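Local coordinates for protein Sso-CP2 metallo-carboxypetidase (Sulfolobus solfataricus, PDB 4MMO) that probably acts as a zinc-dependent carboxypeptidase of the M20 family, cleaving residues from the C-terminal end of peptides, at residues P15-S18 against A19-E22; E134-E137 against E138-S141; V142-E145 against D146-E149. One frame throughout, in Å; residues are numbered along the deposited sequence.

Contact 1: P15-S18 against A19-E22; sequences PSIS and ATGE
With chi1 at -53°, Ile-17 sets CG2 trans to its own backbone N, while Thr-20, with chi1 at 63°, tucks OG1 in between its backbone N and carbonyl carbon. The two torsions bring a methyl and a hydroxyl oxygen to the same side of a tight turn. Ile-17 CG2 lies 3.8 Å from Thr-20 OG1, and the two side chains meet at a slant. The same methyl also makes an apolar contact with Ala-19 CB at 4.0 Å.

The backbone folds back here as a G1 beta bulge: Gly-21 and Glu-22 both face Ile-17. Gly-21 N donates to Ile-17 O at 2.7 Å. This bond is short but bent, with an angle of 137° at the hydrogen, and the donor sits slightly off the carbonyl plane. Ile-17 N and Glu-22 O add a weak bond of 3.1 Å. Gly-21 has a positive phi, and the lack of a CB avoids a clash with the carbonyl O of Thr-20. Thr-20 OG1 also accepts from Glu-22 N at 3.2 Å. This ST turn holds OG1 in that rotamer.

At the bend, a water donates to Ser-18 OG at 3.1 Å and accepts from Ala-19 N at 2.8 Å. It thus joins a buried hydroxyl to the backbone of the next residue. Ser-18 OG is held further by Asp-73 OD2, and Ser-16 OG bonds to Tyr-72 O. The turn lies against the metal-site loop, with Ser-18 next to Glu-138. It links helix 3-12 to helix 24-39. Ser-16 packs on Thr-27 and Ser-18 on Ile-24 of the second helix, and Ser-16 makes backbone bonds with Val-74, just beyond strand 65-71.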
ATOM      1  N   PRO A  15     -13.836  27.786   0.509  1.00 49.13           N
ATOM      2  CA  PRO A  15     -13.238  26.520   0.083  1.00 44.92           C
ATOM      3  C   PRO A  15     -13.852  26.029  -1.220  1.00 40.13           C
ATOM      4  O   PRO A  15     -14.972  26.401  -1.566  1.00 44.48           O
ATOM      5  CB  PRO A  15     -13.547  25.569   1.245  1.00 63.31           C
ATOM      6  CG  PRO A  15     -14.721  26.156   1.922  1.00 57.35           C
ATOM      7  CD  PRO A  15     -14.606  27.642   1.757  1.00 42.83           C
ATOM      8  N   SER A  16     -13.104  25.206  -1.942  1.00 32.64           N
ATOM      9  CA  SER A  16     -13.518  24.741  -3.253  1.00 46.53           C
ATOM     10  C   SER A  16     -12.668  23.539  -3.606  1.00 42.94           C
ATOM     11  O   SER A  16     -12.026  23.492  -4.654  1.00 41.33           O
ATOM     12  CB  SER A  16     -13.350  25.851  -4.293  1.00 48.44           C
ATOM     13  OG  SER A  16     -12.096  26.486  -4.144  1.00 41.83           O
ATOM     14  N   ILE A  17     -12.654  22.569  -2.703  1.00 44.85           N
ATOM     15  CA  ILE A  17     -11.911  21.344  -2.921  1.00 45.40           C
ATOM     16  C   ILE A  17     -12.699  20.490  -3.902  1.00 49.17           C
ATOM     17  O   ILE A  17     -13.802  20.048  -3.604  1.00 45.56           O
ATOM     18  CB  ILE A  17     -11.675  20.596  -1.605  1.00 44.63           C
ATOM     19  CG1 ILE A  17     -11.024  21.536  -0.583  1.00 53.83           C
ATOM     20  CG2 ILE A  17     -10.807  19.371  -1.844  1.00 37.59           C
ATOM     21  CD1 ILE A  17     -10.882  20.952   0.806  1.00 64.51           C
ATOM     22  N   SER A  18     -12.137  20.287  -5.090  1.00 53.20           N
ATOM     23  CA  SER A  18     -12.814  19.525  -6.132  1.00 48.55           C
ATOM     24  C   SER A  18     -12.767  18.030  -5.836  1.00 60.35           C
ATOM     25  O   SER A  18     -13.618  17.273  -6.302  1.00 49.85           O
ATOM     26  CB  SER A  18     -12.178  19.808  -7.496  1.00 44.09           C
ATOM     27  OG  SER A  18     -10.774  19.635  -7.443  1.00 39.98           O
ATOM     28  N   ALA A  19     -11.771  17.609  -5.063  1.00 48.54           N
ATOM     29  CA  ALA A  19     -11.613  16.202  -4.710  1.00 51.61           C
ATOM     30  C   ALA A  19     -12.825  15.682  -3.941  1.00 60.95           C
ATOM     31  O   ALA A  19     -13.232  14.537  -4.119  1.00 66.40           O
ATOM     32  CB  ALA A  19     -10.352  16.003  -3.891  1.00 57.83           C
ATOM     33  N   THR A  20     -13.396  16.537  -3.095  1.00 64.62           N
ATOM     34  CA  THR A  20     -14.560  16.179  -2.286  1.00 57.07           C
ATOM     35  C   THR A  20     -15.819  16.880  -2.790  1.00 57.64           C
ATOM     36  O   THR A  20     -16.931  16.388  -2.609  1.00 70.86           O
ATOM     37  CB  THR A  20     -14.347  16.556  -0.805  1.00 61.32           C
ATOM     38  OG1 THR A  20     -14.199  17.977  -0.681  1.00 65.36           O
ATOM     39  CG2 THR A  20     -13.107  15.869  -0.248  1.00 58.96           C
ATOM     40  N   GLY A  21     -15.634  18.031  -3.430  1.00 66.42           N
ATOM     41  CA  GLY A  21     -16.743  18.824  -3.932  1.00 42.99           C
ATOM     42  C   GLY A  21     -17.122  19.930  -2.967  1.00 43.77           C
ATOM     43  O   GLY A  21     -18.088  20.665  -3.189  1.00 45.13           O
ATOM     44  N   GLU A  22     -16.342  20.064  -1.900  1.00 36.28           N
ATOM     45  CA  GLU A  22     -16.670  20.983  -0.815  1.00 46.64           C
ATOM     46  C   GLU A  22     -16.502  22.449  -1.220  1.00 58.20           C
ATOM     47  O   GLU A  22     -15.383  22.945  -1.372  1.00 45.94           O
ATOM     48  CB  GLU A  22     -15.808  20.663   0.409  1.00 59.67           C
ATOM     49  CG  GLU A  22     -16.387  21.140   1.728  1.00 86.06           C
ATOM     50  CD  GLU A  22     -15.799  20.401   2.916  1.00115.98           C
ATOM     51  OE1 GLU A  22     -14.732  19.770   2.759  1.00122.77           O
ATOM     52  OE2 GLU A  22     -16.407  20.442   4.007  1.00127.68           O
TER
HETATM   53  O   HOH W   1      -9.329  18.860  -4.789  1.00 41.69           O

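Contact 2: E134-E137 against E138-S141; sequences EGEE and EIGS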
ATOM      1  N   GLU A 134     -12.543  26.689 -14.888  1.00 36.07           N
ATOM      2  CA  GLU A 134     -13.082  25.369 -14.552  1.00 35.93           C
ATOM      3  C   GLU A 134     -12.893  25.050 -13.070  1.00 41.32           C
ATOM      4  O   GLU A 134     -12.160  25.745 -12.362  1.00 41.22           O
ATOM      5  CB  GLU A 134     -12.442  24.270 -15.409  1.00 30.90           C
ATOM      6  CG  GLU A 134     -10.997  23.905 -15.038  1.00 42.01           C
ATOM      7  CD  GLU A 134     -10.656  22.457 -15.360  1.00 44.49           C
ATOM      8  OE1 GLU A 134     -11.527  21.578 -15.179  1.00 41.78           O
ATOM      9  OE2 GLU A 134      -9.515  22.195 -15.795  1.00 38.01           O
ATOM     10  N   GLY A 135     -13.544  23.979 -12.619  1.00 36.29           N
ATOM     11  CA  GLY A 135     -13.507  23.584 -11.222  1.00 37.92           C
ATOM     12  C   GLY A 135     -13.011  22.166 -10.999  1.00 38.68           C
ATOM     13  O   GLY A 135     -13.228  21.605  -9.927  1.00 42.67           O
ATOM     14  N   GLU A 136     -12.335  21.592 -11.995  1.00 33.53           N
ATOM     15  CA  GLU A 136     -11.874  20.202 -11.923  1.00 34.73           C
ATOM     16  C   GLU A 136     -10.397  20.025 -12.273  1.00 43.15           C
ATOM     17  O   GLU A 136      -9.947  18.903 -12.520  1.00 41.46           O
ATOM     18  CB  GLU A 136     -12.700  19.327 -12.871  1.00 37.83           C
ATOM     19  CG  GLU A 136     -14.182  19.287 -12.560  1.00 42.39           C
ATOM     20  CD  GLU A 136     -14.963  18.450 -13.558  1.00 54.61           C
ATOM     21  OE1 GLU A 136     -14.518  18.332 -14.720  1.00 56.56           O
ATOM     22  OE2 GLU A 136     -16.025  17.912 -13.181  1.00 64.62           O
ATOM     23  N   GLU A 137      -9.642  21.117 -12.308  1.00 44.66           N
ATOM     24  CA  GLU A 137      -8.239  21.041 -12.705  1.00 36.71           C
ATOM     25  C   GLU A 137      -7.445  20.126 -11.777  1.00 41.70           C
ATOM     26  O   GLU A 137      -6.566  19.388 -12.223  1.00 51.22           O
ATOM     27  CB  GLU A 137      -7.607  22.432 -12.733  1.00 43.10           C
ATOM     28  CG  GLU A 137      -6.285  22.490 -13.500  1.00 38.80           C
ATOM     29  CD  GLU A 137      -5.087  22.040 -12.686  1.00 53.73           C
ATOM     30  OE1 GLU A 137      -5.118  22.157 -11.442  1.00 42.75           O
ATOM     31  OE2 GLU A 137      -4.103  21.570 -13.299  1.00 48.85           O
ATOM     32  N   GLU A 138      -7.760  20.180 -10.487  1.00 38.50           N
ATOM     33  CA  GLU A 138      -7.048  19.393  -9.491  1.00 44.95           C
ATOM     34  C   GLU A 138      -7.443  17.915  -9.514  1.00 49.10           C
ATOM     35  O   GLU A 138      -6.798  17.092  -8.863  1.00 54.54           O
ATOM     36  CB  GLU A 138      -7.292  19.970  -8.096  1.00 54.23           C
ATOM     37  CG  GLU A 138      -6.843  21.413  -7.933  1.00 40.11           C
ATOM     38  CD  GLU A 138      -5.339  21.576  -8.015  1.00 49.95           C
ATOM     39  OE1 GLU A 138      -4.631  20.558  -8.158  1.00 50.79           O
ATOM     40  OE2 GLU A 138      -4.865  22.728  -7.933  1.00 47.54           O
ATOM     41  N   ILE A 139      -8.504  17.587 -10.251  1.00 44.37           N
ATOM     42  CA  ILE A 139      -8.923  16.199 -10.432  1.00 44.41           C
ATOM     43  C   ILE A 139      -8.868  15.787 -11.902  1.00 52.96           C
ATOM     44  O   ILE A 139      -9.660  14.962 -12.356  1.00 52.75           O
ATOM     45  CB  ILE A 139     -10.344  15.947  -9.866  1.00 52.45           C
ATOM     46  CG1 ILE A 139     -11.376  16.839 -10.561  1.00 57.81           C
ATOM     47  CG2 ILE A 139     -10.353  16.190  -8.365  1.00 39.32           C
ATOM     48  CD1 ILE A 139     -12.809  16.466 -10.260  1.00 56.05           C
ATOM     49  N   GLY A 140      -7.937  16.376 -12.645  1.00 40.57           N
ATOM     50  CA  GLY A 140      -7.656  15.938 -14.001  1.00 46.62           C
ATOM     51  C   GLY A 140      -8.542  16.513 -15.092  1.00 45.67           C
ATOM     52  O   GLY A 140      -8.455  16.074 -16.239  1.00 56.37           O
ATOM     53  N   SER A 141      -9.385  17.485 -14.750  1.00 40.22           N
ATOM     54  CA  SER A 141     -10.250  18.143 -15.733  1.00 52.05           C
ATOM     55  C   SER A 141     -11.086  17.123 -16.501  1.00 57.61           C
ATOM     56  O   SER A 141     -11.234  17.221 -17.722  1.00 45.07           O
ATOM     57  CB  SER A 141      -9.416  18.969 -16.726  1.00 44.50           C
ATOM     58  OG  SER A 141      -8.567  19.890 -16.061  1.00 47.46           O
TER
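After strand 128-134 the backbone curls through a 3-10 turn closed in the manner of a Schellman motif, with Gly-140 at positive phi, a 2.7 Å bond from Ser-141 N to Glu-136 O and a weak one from Gly-140 N to Glu-137 O.

The turn carries the Glu-Glu pair of the M20 metal centre. Both Glu-137 and Glu-138 have been seen as zinc ligands in this protein. In this chain the bound zinc is held by His-71, Asp-104 and Glu-163, and the side chain of Glu-137 comes within about 3 Å of it, nearest atoms. Both glutamates bend at chi2, which brings their carboxylates near each other. Glu-137 OE1 is 3.6 Å from Glu-138 OE2, and the two planes are turned 82° apart. Glu-138 OE1 is also bonded by Gln-75 NE2.

On another side of the turn, Ile-139 crosses the side chain of Glu-136 at an angle. Its CG1 lies 3.6 Å from Glu-136 CB, so the aliphatic root of the glutamate acts as an apolar surface. Ile-139 N donates to Glu-136 O at 3.0 Å. It and Ser-141 N approach that oxygen from opposite faces of the carbonyl plane, both well out of it, so the oxygen is gripped from two sides. Farther out, Glu-136 OE2 accepts from His-51 N.

The buried Glu-134 closes the loop from its start. Its carboxylate meets the Ser-141 side chain through OE2, which also bonds to Tyr-69 OH. Ser-141 OG donates to the syn lone pair of Glu-134 OE2 at a short 2.5 Å.

Contact 3: V142-E145 against D146-E149; sequences VNLE and DYIE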
ATOM      1  N   VAL A 142     -11.631  16.152 -15.773  1.00 64.90           N
ATOM      2  CA  VAL A 142     -12.314  15.006 -16.371  1.00 65.83           C
ATOM      3  C   VAL A 142     -13.409  15.414 -17.352  1.00 46.30           C
ATOM      4  O   VAL A 142     -13.499  14.860 -18.447  1.00 51.25           O
ATOM      5  CB  VAL A 142     -12.929  14.095 -15.282  1.00 92.79           C
ATOM      6  CG1 VAL A 142     -13.687  12.927 -15.907  1.00108.20           C
ATOM      7  CG2 VAL A 142     -11.845  13.577 -14.357  1.00 97.20           C
ATOM      8  N   ASN A 143     -14.229  16.385 -16.963  1.00 35.75           N
ATOM      9  CA  ASN A 143     -15.374  16.782 -17.776  1.00 51.56           C
ATOM     10  C   ASN A 143     -15.162  18.040 -18.615  1.00 51.68           C
ATOM     11  O   ASN A 143     -16.119  18.582 -19.162  1.00 50.74           O
ATOM     12  CB  ASN A 143     -16.605  16.954 -16.884  1.00 68.41           C
ATOM     13  CG  ASN A 143     -17.009  15.661 -16.211  1.00 71.67           C
ATOM     14  OD1 ASN A 143     -17.378  14.695 -16.878  1.00 66.31           O
ATOM     15  ND2 ASN A 143     -16.938  15.631 -14.883  1.00 60.57           N
ATOM     16  N   LEU A 144     -13.917  18.500 -18.737  1.00 45.37           N
ATOM     17  CA  LEU A 144     -13.654  19.757 -19.438  1.00 48.84           C
ATOM     18  C   LEU A 144     -13.693  19.602 -20.956  1.00 41.87           C
ATOM     19  O   LEU A 144     -14.144  20.503 -21.664  1.00 51.07           O
ATOM     20  CB  LEU A 144     -12.306  20.355 -19.025  1.00 39.79           C
ATOM     21  CG  LEU A 144     -11.959  21.679 -19.713  1.00 38.89           C
ATOM     22  CD1 LEU A 144     -12.999  22.743 -19.397  1.00 37.82           C
ATOM     23  CD2 LEU A 144     -10.570  22.158 -19.317  1.00 41.84           C
ATOM     24  N   GLU A 145     -13.211  18.469 -21.456  1.00 35.57           N
ATOM     25  CA  GLU A 145     -13.154  18.253 -22.899  1.00 50.52           C
ATOM     26  C   GLU A 145     -14.550  18.229 -23.509  1.00 59.03           C
ATOM     27  O   GLU A 145     -14.786  18.852 -24.541  1.00 48.44           O
ATOM     28  CB  GLU A 145     -12.416  16.957 -23.231  1.00 46.42           C
ATOM     29  CG  GLU A 145     -12.299  16.696 -24.727  1.00 58.54           C
ATOM     30  CD  GLU A 145     -11.478  15.466 -25.050  1.00 77.33           C
ATOM     31  OE1 GLU A 145     -10.947  14.838 -24.110  1.00 75.07           O
ATOM     32  OE2 GLU A 145     -11.366  15.128 -26.247  1.00 92.03           O
ATOM     33  N   ASP A 146     -15.470  17.513 -22.866  1.00 47.14           N
ATOM     34  CA  ASP A 146     -16.839  17.407 -23.359  1.00 60.60           C
ATOM     35  C   ASP A 146     -17.463  18.787 -23.508  1.00 55.12           C
ATOM     36  O   ASP A 146     -18.188  19.053 -24.465  1.00 45.72           O
ATOM     37  CB  ASP A 146     -17.693  16.554 -22.416  1.00 78.50           C
ATOM     38  CG  ASP A 146     -17.318  15.085 -22.452  1.00 88.59           C
ATOM     39  OD1 ASP A 146     -16.819  14.619 -23.497  1.00 86.69           O
ATOM     40  OD2 ASP A 146     -17.529  14.392 -21.434  1.00108.86           O
ATOM     41  N   TYR A 147     -17.176  19.669 -22.559  1.00 38.44           N
ATOM     42  CA  TYR A 147     -17.678  21.032 -22.636  1.00 51.44           C
ATOM     43  C   TYR A 147     -17.049  21.798 -23.803  1.00 51.30           C
ATOM     44  O   TYR A 147     -17.732  22.534 -24.515  1.00 53.16           O
ATOM     45  CB  TYR A 147     -17.418  21.777 -21.331  1.00 53.76           C
ATOM     46  CG  TYR A 147     -17.553  23.266 -21.489  1.00 50.99           C
ATOM     47  CD1 TYR A 147     -18.801  23.867 -21.553  1.00 63.34           C
ATOM     48  CD2 TYR A 147     -16.432  24.073 -21.591  1.00 44.46           C
ATOM     49  CE1 TYR A 147     -18.926  25.231 -21.710  1.00 67.32           C
ATOM     50  CE2 TYR A 147     -16.549  25.435 -21.746  1.00 58.57           C
ATOM     51  CZ  TYR A 147     -17.797  26.010 -21.806  1.00 56.23           C
ATOM     52  OH  TYR A 147     -17.916  27.370 -21.961  1.00 68.22           O
ATOM     53  N   ILE A 148     -15.747  21.626 -23.999  1.00 41.32           N
ATOM     54  CA  ILE A 148     -15.038  22.367 -25.040  1.00 42.80           C
ATOM     55  C   ILE A 148     -15.463  21.907 -26.430  1.00 48.65           C
ATOM     56  O   ILE A 148     -15.629  22.726 -27.335  1.00 43.40           O
ATOM     57  CB  ILE A 148     -13.505  22.242 -24.878  1.00 48.46           C
ATOM     58  CG1 ILE A 148     -13.053  23.034 -23.649  1.00 45.76           C
ATOM     59  CG2 ILE A 148     -12.772  22.750 -26.128  1.00 37.84           C
ATOM     60  CD1 ILE A 148     -11.591  22.861 -23.292  1.00 44.36           C
ATOM     61  N   GLU A 149     -15.647  20.603 -26.599  1.00 44.72           N
ATOM     62  CA  GLU A 149     -15.985  20.056 -27.911  1.00 51.31           C
ATOM     63  C   GLU A 149     -17.358  20.519 -28.401  1.00 57.02           C
ATOM     64  O   GLU A 149     -17.626  20.497 -29.600  1.00 53.28           O
ATOM     65  CB  GLU A 149     -15.927  18.526 -27.892  1.00 45.35           C
ATOM     66  CG  GLU A 149     -14.545  17.950 -27.593  1.00 52.98           C
ATOM     67  CD  GLU A 149     -13.577  18.061 -28.763  1.00 64.44           C
ATOM     68  OE1 GLU A 149     -13.837  18.845 -29.700  1.00 61.29           O
ATOM     69  OE2 GLU A 149     -12.550  17.354 -28.744  1.00 53.54           O
TER
HETATM   70  O   HOH W   2     -14.772  15.602 -20.649  1.00 46.26           O
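Leu-144 and Ile-148 meet one turn apart at the start of the short alpha-helix 144-149, where regular i to i+4 bonds begin. Ile-148 N donates to Leu-144 O at 3.0 Å. Glu-149 N donates to Glu-145 O at 2.8 Å.

Before the helix settles, a water takes the place of a direct backbone bond. It donates to Val-142 O at 2.6 Å and accepts from Asp-146 N at 3.0 Å. Asn-143 N is satisfied by the carboxylate of Glu-136. Asp-146 OD2 makes a long, weak ion pair with Lys-49 NZ.

On the buried side, Ile-148 CD1 touches Leu-144 CG at 3.8 Å, and both residues lean on Leu-385 of helix 383-389. Tyr-147 packs against strands 128-134 and 53-58, so the helix joins the sheet to helix 383-389.

Glu-145 and Glu-149 run side by side, pointing the same way. Glu-145 runs out extended from a chi1 of -179°, while Glu-149 bends at chi2 (-75°) and brings its OE2 alongside. Their like charges would probably repel, and a long, weak ion pair from Glu-145 OE2 to Lys-389 NZ may ease this. Glu-145 OE2 ends 3.5 Å from Glu-149 OE2.

In the fold
The three contacts follow one another along the chain; none nests in or crosses another. Contact 1 closes the turn between helices 3-12 and 24-39. Strand 128-134 of the mixed sheet then leads into contact 2, which closes the loop at the metal centre. Contact 3 follows at once as helix 144-149. Contacts 1 and 2 touch although far apart in sequence: Ser-18 packs on Gly-135, Glu-138 and Ile-139. Contacts 2 and 3 are joined by the chain and by Glu-136 reaching the helix start. Contacts 1 and 3 do not touch. Together they tie the N-terminal helices, the zinc site and helix 383-389 to the sheet.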